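Local coordinates for iron-sulfur cluster assembly scaffold protein NifU (Fervidobacterium islandicum, PDB 6A6F) that probably acts in the SUF system as a scaffold or sulfur-transfer protein for the assembly of iron-sulfur clusters, at residues 25-30 against 44-49; 53-58 against 74-79; 14-19 against 68-73; 85-90 against 103-108. All coordinates share one frame; numbering follows the deposited sequence.

Contact 1 of 4, residues 25-30 against 44-49; sequences NAHKVE and YFLFDG. With NI (nickel (II) ion), chain H.
A classic beta bulge lies at the start of the strand 28-34, in its hairpin with strand 39-48, where His27 and Lys28 both face Phe45. Phe45 O takes the N-H of His27 at 2.9 Å, nearly along the C=O axis, and a weak second bond from Lys28 N at 3.4 Å. In return Phe45 N donates to Lys28 O (2.8 Å), an oxygen that also sits in plane at the edge of the Phe45 ring. His27 points toward the partner strand with CG anti to its carbonyl carbon (chi1 -64°), and its ND1 accepts an almost straight bond from Phe47 N (3.1 Å, 174°). Leu46 crosses the imidazole at about a right angle and sets CD2 over the centre of one face, a CH-pi contact of 3.8 Å to the centroid. Val29 CG2 lies 3.8 Å from Tyr44 CD2, the two side chains running alongside each other. Lys28 bends away at chi2 so that NZ binds nickel at 2.4 Å, probably as a neutral amine; Glu30 OE2 (2.2 Å) and two waters are further ligands. The result is a bulged antiparallel hairpin carrying a surface metal site on alternate residues of its outer strand.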
# COMPACT_ATOMS: atom_id res chain seq x y z
N ASN A 25 -25.24 2.65 -2.92
CA ASN A 25 -26.35 2.33 -2.05
C ASN A 25 -26.10 1.13 -1.15
O ASN A 25 -26.94 0.25 -1.00
CB ASN A 25 -27.62 2.13 -2.88
CG ASN A 25 -27.94 3.34 -3.73
OD1 ASN A 25 -27.95 4.45 -3.23
ND2 ASN A 25 -28.23 3.13 -5.01
N ALA A 26 -24.90 1.06 -0.59
CA ALA A 26 -24.53 -0.00 0.31
C ALA A 26 -25.51 -0.03 1.47
O ALA A 26 -26.01 0.98 1.88
CB ALA A 26 -23.13 0.25 0.84
N HIS A 27 -25.77 -1.21 1.99
CA HIS A 27 -26.60 -1.39 3.12
C HIS A 27 -25.86 -0.96 4.38
O HIS A 27 -26.45 -0.55 5.36
CB HIS A 27 -27.01 -2.84 3.22
CG HIS A 27 -27.83 -3.30 2.06
ND1 HIS A 27 -28.02 -4.62 1.76
CD2 HIS A 27 -28.48 -2.59 1.09
CE1 HIS A 27 -28.78 -4.72 0.69
NE2 HIS A 27 -29.07 -3.50 0.26
N LYS A 28 -24.54 -1.04 4.37
CA LYS A 28 -23.77 -0.56 5.53
C LYS A 28 -22.38 -0.12 5.05
O LYS A 28 -21.79 -0.77 4.19
CB LYS A 28 -23.72 -1.67 6.58
CG LYS A 28 -22.88 -1.41 7.82
CD LYS A 28 -23.41 -0.17 8.53
CE LYS A 28 -22.66 0.05 9.82
NZ LYS A 28 -23.10 1.33 10.44
N VAL A 29 -21.91 1.01 5.57
CA VAL A 29 -20.59 1.55 5.32
C VAL A 29 -19.94 1.81 6.66
O VAL A 29 -20.54 2.51 7.49
CB VAL A 29 -20.64 2.92 4.61
CG1 VAL A 29 -19.22 3.43 4.36
CG2 VAL A 29 -21.40 2.87 3.29
N GLU A 30 -18.76 1.26 6.89
CA GLU A 30 -18.03 1.46 8.16
C GLU A 30 -16.56 1.82 7.94
O GLU A 30 -15.86 1.14 7.19
CB GLU A 30 -18.15 0.21 9.04
CG GLU A 30 -17.63 0.40 10.46
CD GLU A 30 -18.60 1.15 11.34
OE1 GLU A 30 -18.18 1.94 12.21
OE2 GLU A 30 -19.79 0.95 11.15
N TYR A 44 -17.68 -1.52 2.65
CA TYR A 44 -19.04 -1.37 2.04
C TYR A 44 -19.71 -2.76 2.03
O TYR A 44 -19.10 -3.71 1.59
CB TYR A 44 -18.94 -0.87 0.57
CG TYR A 44 -18.40 0.51 0.48
CD1 TYR A 44 -17.06 0.73 0.52
CD2 TYR A 44 -19.25 1.63 0.43
CE1 TYR A 44 -16.53 2.01 0.46
CE2 TYR A 44 -18.73 2.91 0.40
CZ TYR A 44 -17.36 3.07 0.42
OH TYR A 44 -16.81 4.31 0.41
N PHE A 45 -20.95 -2.89 2.53
CA PHE A 45 -21.63 -4.18 2.59
C PHE A 45 -22.95 -4.18 1.81
O PHE A 45 -23.67 -3.18 1.85
CB PHE A 45 -21.98 -4.57 4.04
CG PHE A 45 -20.78 -4.74 4.94
CD1 PHE A 45 -20.22 -3.65 5.55
CD2 PHE A 45 -20.28 -5.99 5.19
CE1 PHE A 45 -19.14 -3.81 6.41
CE2 PHE A 45 -19.20 -6.17 6.02
CZ PHE A 45 -18.64 -5.07 6.64
N LEU A 46 -23.25 -5.31 1.16
CA LEU A 46 -24.61 -5.68 0.78
C LEU A 46 -24.92 -6.97 1.50
O LEU A 46 -24.09 -7.90 1.48
CB LEU A 46 -24.79 -5.96 -0.72
CG LEU A 46 -24.63 -4.76 -1.65
CD1 LEU A 46 -24.59 -5.20 -3.11
CD2 LEU A 46 -25.75 -3.75 -1.49
N PHE A 47 -26.16 -7.06 2.00
CA PHE A 47 -26.72 -8.19 2.72
C PHE A 47 -28.02 -8.64 2.07
O PHE A 47 -28.72 -7.86 1.43
CB PHE A 47 -27.10 -7.78 4.16
CG PHE A 47 -26.00 -7.11 4.96
CD1 PHE A 47 -24.84 -7.75 5.22
CD2 PHE A 47 -26.19 -5.87 5.52
CE1 PHE A 47 -23.82 -7.15 5.99
CE2 PHE A 47 -25.21 -5.25 6.27
CZ PHE A 47 -24.01 -5.90 6.53
N ASP A 48 -28.37 -9.90 2.33
CA ASP A 48 -29.67 -10.44 2.02
C ASP A 48 -30.11 -11.11 3.32
O ASP A 48 -29.79 -12.27 3.59
CB ASP A 48 -29.61 -11.44 0.88
CG ASP A 48 -30.99 -11.99 0.51
OD1 ASP A 48 -32.00 -11.52 1.05
OD2 ASP A 48 -31.07 -12.89 -0.34
N GLY A 49 -30.79 -10.33 4.14
CA GLY A 49 -31.12 -10.75 5.46
C GLY A 49 -29.84 -10.88 6.23
O GLY A 49 -29.15 -9.88 6.42
NI NI H . -21.46 2.00 12.03
O HOH W 1 -20.15 3.45 13.69
O HOH W 2 -22.08 -0.03 13.20

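Contact 2 of 4, residues 53-58 against 74-79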
# COMPACT_ATOMS: atom_id res chain seq x y z
N VAL A 53 -23.74 -10.65 1.08
CA VAL A 53 -23.77 -10.88 -0.36
C VAL A 53 -22.56 -10.25 -1.08
O VAL A 53 -22.05 -10.82 -2.02
CB VAL A 53 -25.05 -10.26 -0.96
CG1 VAL A 53 -25.06 -10.43 -2.46
CG2 VAL A 53 -26.27 -10.92 -0.36
N ASP A 54 -22.18 -9.05 -0.68
CA ASP A 54 -21.00 -8.39 -1.25
C ASP A 54 -20.30 -7.52 -0.24
O ASP A 54 -20.94 -6.95 0.64
CB ASP A 54 -21.39 -7.56 -2.48
CG ASP A 54 -20.20 -7.30 -3.42
OD1 ASP A 54 -19.00 -7.61 -3.10
OD2 ASP A 54 -20.47 -6.77 -4.51
N VAL A 55 -18.98 -7.44 -0.37
CA VAL A 55 -18.18 -6.57 0.43
C VAL A 55 -17.06 -5.97 -0.49
O VAL A 55 -16.41 -6.67 -1.23
CB VAL A 55 -17.54 -7.30 1.63
CG1 VAL A 55 -16.96 -6.31 2.59
CG2 VAL A 55 -18.56 -8.14 2.40
N LYS A 56 -16.87 -4.67 -0.39
CA LYS A 56 -15.76 -3.97 -0.99
C LYS A 56 -15.10 -3.04 0.07
O LYS A 56 -15.68 -2.74 1.12
CB LYS A 56 -16.24 -3.16 -2.18
CG LYS A 56 -16.67 -3.99 -3.35
CD LYS A 56 -16.75 -3.11 -4.61
CE LYS A 56 -17.28 -3.96 -5.75
NZ LYS A 56 -16.44 -5.17 -5.88
N PHE A 57 -13.87 -2.61 -0.20
CA PHE A 57 -13.24 -1.64 0.65
C PHE A 57 -12.58 -0.50 -0.13
O PHE A 57 -12.04 -0.69 -1.25
CB PHE A 57 -12.22 -2.31 1.55
CG PHE A 57 -10.93 -2.61 0.89
CD1 PHE A 57 -10.80 -3.71 0.06
CD2 PHE A 57 -9.84 -1.79 1.08
CE1 PHE A 57 -9.59 -3.95 -0.59
CE2 PHE A 57 -8.63 -2.05 0.44
CZ PHE A 57 -8.51 -3.13 -0.37
N GLU A 58 -12.61 0.65 0.50
CA GLU A 58 -11.80 1.78 0.07
C GLU A 58 -10.79 2.13 1.15
O GLU A 58 -10.81 1.60 2.25
CB GLU A 58 -12.69 2.98 -0.32
CG GLU A 58 -12.94 3.05 -1.81
CD GLU A 58 -11.66 3.33 -2.63
OE1 GLU A 58 -10.60 3.77 -2.09
OE2 GLU A 58 -11.72 3.11 -3.85
N GLU A 74 -12.71 -12.13 1.08
CA GLU A 74 -12.81 -13.37 0.32
C GLU A 74 -13.45 -14.47 1.18
O GLU A 74 -14.18 -15.33 0.68
CB GLU A 74 -11.41 -13.77 -0.14
CG GLU A 74 -11.29 -15.11 -0.81
CD GLU A 74 -9.83 -15.48 -0.98
OE1 GLU A 74 -9.24 -16.04 -0.01
OE2 GLU A 74 -9.27 -15.16 -2.06
N GLN A 75 -13.16 -14.48 2.47
CA GLN A 75 -13.67 -15.53 3.31
C GLN A 75 -15.10 -15.25 3.81
O GLN A 75 -15.82 -16.20 4.09
CB GLN A 75 -12.71 -15.79 4.47
CG GLN A 75 -11.37 -16.38 4.04
CD GLN A 75 -11.55 -17.69 3.28
OE1 GLN A 75 -11.11 -17.83 2.14
NE2 GLN A 75 -12.27 -18.59 3.87
N ILE A 76 -15.51 -13.99 3.96
CA ILE A 76 -16.82 -13.72 4.55
C ILE A 76 -17.96 -13.61 3.57
O ILE A 76 -19.12 -13.71 3.99
CB ILE A 76 -16.88 -12.52 5.49
CG1 ILE A 76 -16.63 -11.17 4.78
CG2 ILE A 76 -15.95 -12.73 6.67
CD1 ILE A 76 -16.55 -9.97 5.72
N ILE A 77 -17.65 -13.37 2.28
CA ILE A 77 -18.70 -13.26 1.30
C ILE A 77 -19.44 -14.58 1.23
O ILE A 77 -18.84 -15.61 1.07
CB ILE A 77 -18.18 -12.83 -0.08
CG1 ILE A 77 -17.89 -11.33 -0.04
CG2 ILE A 77 -19.21 -13.05 -1.18
CD1 ILE A 77 -17.31 -10.80 -1.34
N GLY A 78 -20.76 -14.50 1.31
CA GLY A 78 -21.61 -15.69 1.27
C GLY A 78 -21.87 -16.31 2.63
O GLY A 78 -22.65 -17.25 2.75
N LYS A 79 -21.19 -15.84 3.67
CA LYS A 79 -21.47 -16.35 5.01
C LYS A 79 -22.56 -15.50 5.65
O LYS A 79 -22.89 -14.41 5.14
CB LYS A 79 -20.20 -16.26 5.86
CG LYS A 79 -18.96 -16.96 5.29
CD LYS A 79 -18.94 -18.46 5.54
CE LYS A 79 -17.53 -19.06 5.42
NZ LYS A 79 -17.06 -18.98 4.00
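Unusually for a strand-helix contact, most of the meeting falls to a single side chain that lies just past the helix end, and much of what it touches is polar. Ile77, the first residue to leave the helical backbone, reaches the first residues of segment 53-58 with its chain extended (chi2 178°). Its two branches part along the strand: CG2, anti to the backbone N, rests 3.7 Å from Val53 O, while CD1 at the tip comes 3.9 Å from Val55 N and 4.0 Å from Asp54 OD1. Asp54 itself is bent back on its own strand, where OD1 makes a short but weak bond to Val55 N (2.7 Å, 117°). The apolar part is smaller. Val55 points toward the helix and slides past Ile77 in the opposite direction, its CG2 4.1 Å from Ile77 CG1, and the same methyl touches Ile76 CD1 at 4.3 Å. The helix is closed by a type II turn from Ile76 to Lys79, in which Gly78 has a positive phi (89°) and Lys79 N returns a bond to Ile76 O (3.0 Å). Lys79 NZ then folds back to Gln75 O at 3.0 Å, nearly along the C=O axis; its charge would be expected to suit the carbonyl end of the helix. Val53 and Asp54 form a classic bulge opposite Leu46 of strand 39-48. The buried Val55 also touches Phe45 of that strand and Ile73 of helix 63-76, and Ile76 turns to Ala84 and Met87 of helix 81-95.

Contact 3 of 4, residues 14-19 against 68-73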
# COMPACT_ATOMS: atom_id res chain seq x y z
N SER A 14 -2.03 -8.37 -0.63
CA SER A 14 -2.03 -6.91 -0.44
C SER A 14 -2.26 -6.19 -1.77
O SER A 14 -2.67 -5.06 -1.77
CB SER A 14 -0.69 -6.37 0.11
OG SER A 14 0.34 -6.52 -0.88
N LYS A 15 -1.96 -6.84 -2.88
CA LYS A 15 -2.08 -6.24 -4.19
C LYS A 15 -3.40 -6.55 -4.86
O LYS A 15 -3.69 -6.02 -5.94
CB LYS A 15 -0.96 -6.75 -5.12
CG LYS A 15 0.40 -6.15 -4.81
CD LYS A 15 1.40 -6.41 -5.92
CE LYS A 15 1.83 -7.88 -6.01
NZ LYS A 15 2.82 -8.22 -4.95
N LEU A 16 -4.22 -7.40 -4.23
CA LEU A 16 -5.47 -7.83 -4.87
C LEU A 16 -6.38 -6.63 -5.12
O LEU A 16 -6.53 -5.77 -4.25
CB LEU A 16 -6.16 -8.86 -3.98
CG LEU A 16 -7.13 -9.81 -4.62
CD1 LEU A 16 -6.38 -10.74 -5.58
CD2 LEU A 16 -7.85 -10.61 -3.55
N LYS A 17 -6.98 -6.59 -6.32
CA LYS A 17 -7.83 -5.51 -6.76
C LYS A 17 -9.32 -5.78 -6.78
O LYS A 17 -10.09 -4.85 -6.76
CB LYS A 17 -7.46 -5.14 -8.21
CG LYS A 17 -6.06 -4.58 -8.43
CD LYS A 17 -5.75 -3.47 -7.44
CE LYS A 17 -4.42 -2.81 -7.80
NZ LYS A 17 -4.09 -1.73 -6.84
N LYS A 18 -9.73 -7.03 -6.84
CA LYS A 18 -11.15 -7.33 -7.10
C LYS A 18 -12.13 -6.85 -6.01
O LYS A 18 -13.27 -6.64 -6.31
CB LYS A 18 -11.33 -8.80 -7.33
CG LYS A 18 -10.98 -9.60 -6.13
CD LYS A 18 -10.40 -10.94 -6.56
CE LYS A 18 -11.39 -11.70 -7.39
NZ LYS A 18 -10.79 -13.02 -7.68
N PHE A 19 -11.66 -6.60 -4.77
CA PHE A 19 -12.53 -6.08 -3.70
C PHE A 19 -12.36 -4.62 -3.37
O PHE A 19 -12.99 -4.13 -2.45
CB PHE A 19 -12.43 -6.92 -2.39
CG PHE A 19 -12.53 -8.37 -2.61
CD1 PHE A 19 -13.55 -8.89 -3.34
CD2 PHE A 19 -11.52 -9.20 -2.17
CE1 PHE A 19 -13.61 -10.24 -3.60
CE2 PHE A 19 -11.56 -10.55 -2.41
CZ PHE A 19 -12.60 -11.06 -3.15
N SER A 68 -4.79 -8.51 4.92
CA SER A 68 -5.81 -8.94 5.88
C SER A 68 -7.22 -8.58 5.42
O SER A 68 -8.08 -9.43 5.45
CB SER A 68 -5.56 -8.39 7.26
OG SER A 68 -6.49 -8.95 8.21
N THR A 69 -7.44 -7.35 4.98
CA THR A 69 -8.73 -6.93 4.41
C THR A 69 -9.22 -7.81 3.25
O THR A 69 -10.38 -8.23 3.23
CB THR A 69 -8.67 -5.46 3.90
OG1 THR A 69 -8.24 -4.59 4.97
CG2 THR A 69 -10.05 -5.00 3.44
N ASN A 70 -8.34 -8.12 2.32
CA ASN A 70 -8.71 -8.88 1.21
C ASN A 70 -9.00 -10.34 1.59
O ASN A 70 -9.90 -10.94 1.03
CB ASN A 70 -7.63 -8.81 0.12
CG ASN A 70 -7.70 -7.53 -0.69
OD1 ASN A 70 -8.76 -7.19 -1.17
ND2 ASN A 70 -6.58 -6.82 -0.84
N VAL A 71 -8.21 -10.93 2.48
CA VAL A 71 -8.43 -12.32 2.87
C VAL A 71 -9.77 -12.37 3.64
O VAL A 71 -10.57 -13.26 3.42
CB VAL A 71 -7.27 -12.92 3.65
CG1 VAL A 71 -7.62 -14.27 4.19
CG2 VAL A 71 -6.04 -13.03 2.74
N MET A 72 -10.02 -11.37 4.46
CA MET A 72 -11.28 -11.30 5.20
C MET A 72 -12.48 -11.30 4.23
O MET A 72 -13.44 -12.10 4.43
CB MET A 72 -11.35 -10.08 6.08
CG MET A 72 -12.61 -9.93 6.88
SD MET A 72 -12.76 -8.36 7.73
CE MET A 72 -13.28 -7.23 6.43
N ILE A 73 -12.43 -10.42 3.24
CA ILE A 73 -13.55 -10.26 2.32
C ILE A 73 -13.78 -11.56 1.60
O ILE A 73 -14.90 -12.03 1.49
CB ILE A 73 -13.32 -9.08 1.32
CG1 ILE A 73 -13.42 -7.79 2.15
CG2 ILE A 73 -14.33 -9.12 0.16
CD1 ILE A 73 -12.99 -6.55 1.40
O HOH W 3 -5.51 -4.40 -2.30
O HOH W 4 -9.03 -6.12 -3.60
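Asn70, Phe19 and Ile73 carry the docking of the loop 14-19 onto helix 63-76. Asn70 points at the loop from the helix, CG anti to its carbonyl carbon (chi1 -80°), and both ends of its buried amide are occupied. ND2 bonds directly to Tyr13 O and donates to a water at 3.0 Å; that water donates hydrogen bonds to Ser14 O (3.0 Å) and Leu16 O (2.6 Å). OD1 accepts from a second water at 2.7 Å, which in turn receives the N-H of Phe19 (2.9 Å) and gives a weak bond to Leu16 O. Two ordered waters thus link the amide to the loop's backbone groups, while Leu16 CB packs 3.8 Å from Asn70 ND2. The Phe19 ring is sandwiched. On one face Ile73 CG2 makes a CH-pi contact, 3.6 Å from the centroid and 18° off the normal, displaced toward the rim beside CG; on the opposite face Lys18 CG sits over the centre. At the ring edge Asn70 OD1 approaches CD2 at 3.6 Å, with the amide and ring planes 43° apart. Phe19 also bonds through its backbone to Phe57, so the loop runs beside strand 51-58 as well as the helix, and Ile73 touches Val55 and Phe57. A helix packed on a small antiparallel sheet, with the loop bonded alongside its outermost strand 51-58, fits the alpha+beta fold of the NifU-like domain.

Contact 4 of 4, residues 85-90 against 103-108; sequences LEMMKN and NVLGPI
The carboxamide of Asn90 is the flat group at the centre of this contact, with Glu86 O lying in its plane beyond ND2 and Val104 CG1 over one face, 3.7 Å from ND2. Here helix 81-95 packs against the short helix 102-105 and the 3-10 turn after it, within the helical part of the NifU-like domain. ND2 donates to Glu86 O at 2.9 Å (160°), approaching from 46° above the carbonyl plane. The same oxygen also receives the backbone N-H of Asn90, so two donors of a single residue share it. At the other end of the amide OD1 accepts from Asp101 N, in the connection between the two helices, which together with the bond to Glu86 O fixes the rotation of the group. On the same side of the amide as Val104 CG1, Leu105 CD2 meets Asn90 CB at 3.6 Å, and that methyl also lies 3.6 Å from Met87 O. Val104, pointing toward helix 81-95, spreads its two methyls: CG1 sits between Asn90 and Met87, while CG2 touches Glu86 OE1 at 3.7 Å, the extended glutamate crossing it at about a right angle. Met87 has a chi1 of -114°, away from the usual staggered positions, and its CG lies 3.4 Å from Val104 O. Gly106 leaves the helical backbone with positive phi, and beyond it Ile108 points toward helix 81-95. There Ile108 crosses the methionine at about a right angle, CD1 lying 4.1 Å from Met87 SD.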
# COMPACT_ATOMS: atom_id res chain seq x y z
N LEU A 85 -18.81 -13.05 12.33
CA LEU A 85 -18.42 -12.66 13.69
C LEU A 85 -17.64 -13.75 14.44
O LEU A 85 -16.74 -13.46 15.21
CB LEU A 85 -19.65 -12.21 14.49
CG LEU A 85 -20.21 -10.87 14.05
CD1 LEU A 85 -21.62 -10.55 14.60
CD2 LEU A 85 -19.24 -9.78 14.45
N GLU A 86 -17.96 -15.01 14.17
CA GLU A 86 -17.25 -16.12 14.77
C GLU A 86 -15.85 -16.23 14.17
O GLU A 86 -14.86 -16.47 14.88
CB GLU A 86 -18.04 -17.42 14.57
CG GLU A 86 -17.38 -18.69 15.11
CD GLU A 86 -18.05 -19.96 14.58
OE1 GLU A 86 -17.57 -21.09 14.89
OE2 GLU A 86 -19.08 -19.82 13.86
N MET A 87 -15.75 -16.06 12.85
CA MET A 87 -14.42 -15.97 12.22
C MET A 87 -13.61 -14.88 12.84
O MET A 87 -12.47 -15.11 13.25
CB MET A 87 -14.56 -15.65 10.76
CG MET A 87 -14.09 -16.76 9.87
SD MET A 87 -14.28 -16.26 8.14
CE MET A 87 -16.05 -16.43 8.10
N MET A 88 -14.21 -13.70 12.92
CA MET A 88 -13.56 -12.55 13.55
C MET A 88 -13.05 -12.86 14.97
O MET A 88 -11.90 -12.55 15.31
CB MET A 88 -14.52 -11.38 13.59
CG MET A 88 -13.95 -10.08 14.12
SD MET A 88 -14.04 -9.82 15.92
CE MET A 88 -15.65 -10.44 16.33
N LYS A 89 -13.91 -13.48 15.80
CA LYS A 89 -13.50 -13.83 17.17
C LYS A 89 -12.29 -14.79 17.18
O LYS A 89 -11.30 -14.59 17.92
CB LYS A 89 -14.71 -14.42 17.93
CG LYS A 89 -14.44 -14.73 19.42
CD LYS A 89 -15.33 -15.86 19.96
CE LYS A 89 -14.76 -17.23 19.58
NZ LYS A 89 -15.74 -18.36 19.65
N ASN A 90 -12.34 -15.80 16.34
CA ASN A 90 -11.19 -16.66 16.14
C ASN A 90 -9.91 -15.96 15.70
O ASN A 90 -8.82 -16.32 16.17
CB ASN A 90 -11.52 -17.75 15.18
CG ASN A 90 -12.24 -18.88 15.86
OD1 ASN A 90 -11.60 -19.73 16.46
ND2 ASN A 90 -13.56 -18.89 15.76
N ASN A 103 -10.25 -24.64 11.45
CA ASN A 103 -11.22 -24.89 10.40
C ASN A 103 -12.10 -23.71 10.13
O ASN A 103 -12.57 -23.56 9.04
CB ASN A 103 -12.09 -26.08 10.76
CG ASN A 103 -11.44 -27.40 10.42
OD1 ASN A 103 -10.32 -27.45 9.90
ND2 ASN A 103 -12.14 -28.49 10.70
N VAL A 104 -12.37 -22.92 11.14
CA VAL A 104 -13.11 -21.68 10.96
C VAL A 104 -12.25 -20.65 10.20
O VAL A 104 -12.76 -19.89 9.40
CB VAL A 104 -13.54 -21.11 12.33
CG1 VAL A 104 -14.08 -19.69 12.20
CG2 VAL A 104 -14.59 -22.01 12.97
N LEU A 105 -10.93 -20.63 10.45
CA LEU A 105 -10.07 -19.59 9.91
C LEU A 105 -9.66 -19.82 8.49
O LEU A 105 -9.48 -18.85 7.75
CB LEU A 105 -8.83 -19.37 10.77
CG LEU A 105 -9.21 -18.67 12.09
CD1 LEU A 105 -7.95 -18.27 12.86
CD2 LEU A 105 -10.17 -17.48 11.89
N GLY A 106 -9.47 -21.08 8.11
CA GLY A 106 -8.91 -21.43 6.83
C GLY A 106 -7.61 -20.69 6.53
O GLY A 106 -6.65 -20.72 7.34
N PRO A 107 -7.54 -20.00 5.36
CA PRO A 107 -6.28 -19.33 4.98
C PRO A 107 -5.95 -18.11 5.88
O PRO A 107 -4.86 -17.59 5.79
CB PRO A 107 -6.56 -18.91 3.53
CG PRO A 107 -8.02 -18.64 3.51
CD PRO A 107 -8.60 -19.75 4.38
N ILE A 108 -6.86 -17.68 6.74
CA ILE A 108 -6.58 -16.61 7.67
C ILE A 108 -5.43 -17.06 8.59
O ILE A 108 -4.68 -16.22 9.12
CB ILE A 108 -7.83 -16.17 8.44
CG1 ILE A 108 -8.91 -15.69 7.49
CG2 ILE A 108 -7.49 -15.06 9.44
CD1 ILE A 108 -10.28 -15.60 8.14

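Contacts 3 and 4 are buried, contact 2 is partly so, and contact 1 lies at the surface. Contacts 1 and 2 share the antiparallel sheet, Leu46 and Tyr44 bonding to Val53 and Lys56 on the next strand. Contacts 2 and 3 both use helix 63-76, and Phe57 N bonds to Phe19 O between them; contact 4 adjoins this helix through Met87 against Ile76 and Val71 against Ile108. The chemistry changes accordingly: backbone bonds and a nickel site on the outer strand, apolar branches against strand backbone in 53-58/74-79, distinctive water bridges in 14-19/68-73, and aliphatic groups against the Asn90 amide and a methionine between helices in contact 4; contacts 1 and 3 each hold a CH-pi contact.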